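Local coordinates for obscurin (Homo sapiens, PDB 2YZ8), which is a giant muscle protein built largely of immunoglobulin-like domains that probably helps to link and organise components of the sarcomere, at residues G24-R29 / R68-Q73. Sequence-based numbering, arbitrary orientation.
Sequences GAATLR and RNLRPQ
The carbonyl of G24 receives the backbone N-H of L70, joining two parts of an immunoglobulin I-set domain: the residues leading into strand 26-32 and the loop that leaves its antiparallel partner, strand 62-67, for the other sheet of the β-sandwich. L70 N lies 3.3 Å from G24 O, and the N-H...O angle of 174° makes the bond nearly straight at the hydrogen. At the acceptor the donor stands above the carbonyl plane, 43° out of it. N69 N is almost as near to the same oxygen but badly angled, and one water bridges the two, donating to G24 O and accepting from N69 N, which lies 3.0 Å from the water oxygen. G24 O is thus gripped by two donors. N69 has both backbone angles positive, in the left-handed region, evidence of a sharp turn between R68 and L70. A25 adds a looser touch, its CB 4.5 Å from R68 CA. A26 is hydrogen-bonded through its backbone to V67 of the antiparallel neighbour, and its side chain also touches L91. There L70 reaches across: CD1 lies anti to CA (chi2 -174°), which extends this branch toward A26, where it also comes within 3.9 Å of A26 N. V20, L91 and V93 also touch the L70 side chain, so this leucine packs between the two sheets. An alanine in place of this leucine would lose CG and both methyls and would probably leave a gap against A26 CB. The closest apolar approach is methyl to methyl, L70 CD1 to A26 CB at 3.6 Å.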
loop_
_atom_site.group_PDB
_atom_site.type_symbol
_atom_site.label_atom_id
_atom_site.label_comp_id
_atom_site.label_asym_id
_atom_site.label_seq_id
_atom_site.Cartn_x
_atom_site.Cartn_y
_atom_site.Cartn_z
ATOM N N GLY A 24 9.622 -7.189 -9.873
ATOM C CA GLY A 24 8.526 -6.459 -10.500
ATOM C C GLY A 24 8.172 -5.162 -9.796
ATOM O O GLY A 24 9.042 -4.457 -9.281
ATOM N N ALA A 25 6.884 -4.842 -9.806
ATOM C CA ALA A 25 6.341 -3.753 -9.012
ATOM C C ALA A 25 5.081 -4.265 -8.338
ATOM O O ALA A 25 4.269 -4.946 -8.964
ATOM C CB ALA A 25 6.033 -2.546 -9.885
ATOM N N ALA A 26 4.935 -3.960 -7.055
ATOM C CA ALA A 26 3.741 -4.332 -6.308
ATOM C C ALA A 26 2.803 -3.136 -6.238
ATOM O O ALA A 26 3.222 -2.047 -5.853
ATOM C CB ALA A 26 4.119 -4.794 -4.914
ATOM N N THR A 27 1.546 -3.334 -6.626
ATOM C CA THR A 27 0.535 -2.285 -6.494
ATOM C C THR A 27 -0.492 -2.643 -5.426
ATOM O O THR A 27 -1.332 -3.524 -5.629
ATOM C CB THR A 27 -0.178 -1.978 -7.828
ATOM O OG1 THR A 27 0.789 -1.599 -8.813
ATOM C CG2 THR A 27 -1.167 -0.840 -7.646
ATOM N N LEU A 28 -0.410 -1.952 -4.292
ATOM C CA LEU A 28 -1.351 -2.133 -3.191
ATOM C C LEU A 28 -2.485 -1.123 -3.319
ATOM O O LEU A 28 -2.246 0.087 -3.379
ATOM C CB LEU A 28 -0.636 -1.976 -1.849
ATOM C CG LEU A 28 0.280 -3.126 -1.420
ATOM C CD1 LEU A 28 1.376 -3.425 -2.439
ATOM C CD2 LEU A 28 0.900 -2.787 -0.089
ATOM N N ARG A 29 -3.716 -1.626 -3.361
ATOM C CA ARG A 29 -4.883 -0.780 -3.616
ATOM C C ARG A 29 -5.939 -0.893 -2.523
ATOM O O ARG A 29 -6.248 -1.993 -2.060
ATOM C CB ARG A 29 -5.526 -1.148 -4.953
ATOM C CG ARG A 29 -4.690 -0.851 -6.184
ATOM C CD ARG A 29 -5.455 -1.249 -7.432
ATOM N NE ARG A 29 -4.786 -0.835 -8.662
ATOM C CZ ARG A 29 -3.979 -1.611 -9.382
ATOM N NH1 ARG A 29 -3.424 -1.139 -10.488
ATOM N NH2 ARG A 29 -3.718 -2.857 -8.996
ATOM N N ARG A 68 8.270 -0.247 -6.073
ATOM C CA ARG A 68 9.072 -0.541 -7.256
ATOM C C ARG A 68 10.302 -1.382 -6.909
ATOM O O ARG A 68 10.688 -1.468 -5.740
ATOM C CB ARG A 68 9.460 0.757 -7.967
ATOM C CG ARG A 68 8.286 1.418 -8.679
ATOM C CD ARG A 68 8.618 2.811 -9.175
ATOM N NE ARG A 68 8.557 3.791 -8.096
ATOM C CZ ARG A 68 8.289 5.080 -8.264
ATOM N NH1 ARG A 68 8.035 5.567 -9.471
ATOM N NH2 ARG A 68 8.263 5.885 -7.213
ATOM N N ASN A 69 10.894 -2.005 -7.929
ATOM C CA ASN A 69 12.068 -2.877 -7.771
ATOM C C ASN A 69 11.944 -3.850 -6.590
ATOM O O ASN A 69 12.776 -3.846 -5.670
ATOM C CB ASN A 69 13.359 -2.048 -7.665
ATOM C CG ASN A 69 13.644 -1.229 -8.920
ATOM O OD1 ASN A 69 12.802 -0.461 -9.386
ATOM N ND2 ASN A 69 14.848 -1.380 -9.462
ATOM N N LEU A 70 10.902 -4.681 -6.623
ATOM C CA LEU A 70 10.620 -5.603 -5.524
ATOM C C LEU A 70 11.774 -6.545 -5.204
ATOM O O LEU A 70 12.292 -7.243 -6.085
ATOM C CB LEU A 70 9.354 -6.424 -5.791
ATOM C CG LEU A 70 8.019 -5.905 -5.251
ATOM C CD1 LEU A 70 6.969 -6.958 -5.509
ATOM C CD2 LEU A 70 8.087 -5.588 -3.759
ATOM N N ARG A 71 12.162 -6.532 -3.932
ATOM C CA ARG A 71 13.154 -7.437 -3.373
ATOM C C ARG A 71 12.439 -8.226 -2.276
ATOM O O ARG A 71 11.399 -7.778 -1.795
ATOM C CB ARG A 71 14.288 -6.632 -2.744
ATOM C CG ARG A 71 15.033 -5.682 -3.666
ATOM C CD ARG A 71 15.776 -4.642 -2.835
ATOM N NE ARG A 71 14.845 -3.819 -2.059
ATOM C CZ ARG A 71 15.172 -3.110 -0.981
ATOM N NH1 ARG A 71 16.416 -3.114 -0.519
ATOM N NH2 ARG A 71 14.244 -2.398 -0.357
ATOM N N PRO A 72 12.989 -9.392 -1.861
ATOM C CA PRO A 72 12.386 -10.110 -0.725
ATOM C C PRO A 72 12.274 -9.277 0.564
ATOM O O PRO A 72 11.335 -9.472 1.334
ATOM C CB PRO A 72 13.332 -11.299 -0.505
ATOM C CG PRO A 72 14.040 -11.485 -1.802
ATOM C CD PRO A 72 14.158 -10.111 -2.408
ATOM N N GLN A 73 13.223 -8.369 0.787
ATOM C CA GLN A 73 13.231 -7.479 1.959
ATOM C C GLN A 73 12.096 -6.458 1.945
ATOM O O GLN A 73 11.856 -5.789 2.955
ATOM C CB GLN A 73 14.557 -6.709 2.060
ATOM C CG GLN A 73 15.793 -7.558 2.249
ATOM C CD GLN A 73 16.583 -7.767 0.967
ATOM O OE1 GLN A 73 17.801 -7.933 1.005
ATOM N NE2 GLN A 73 15.895 -7.771 -0.168
HETATM O O HOH W 1 9.540 -1.734 -10.601
#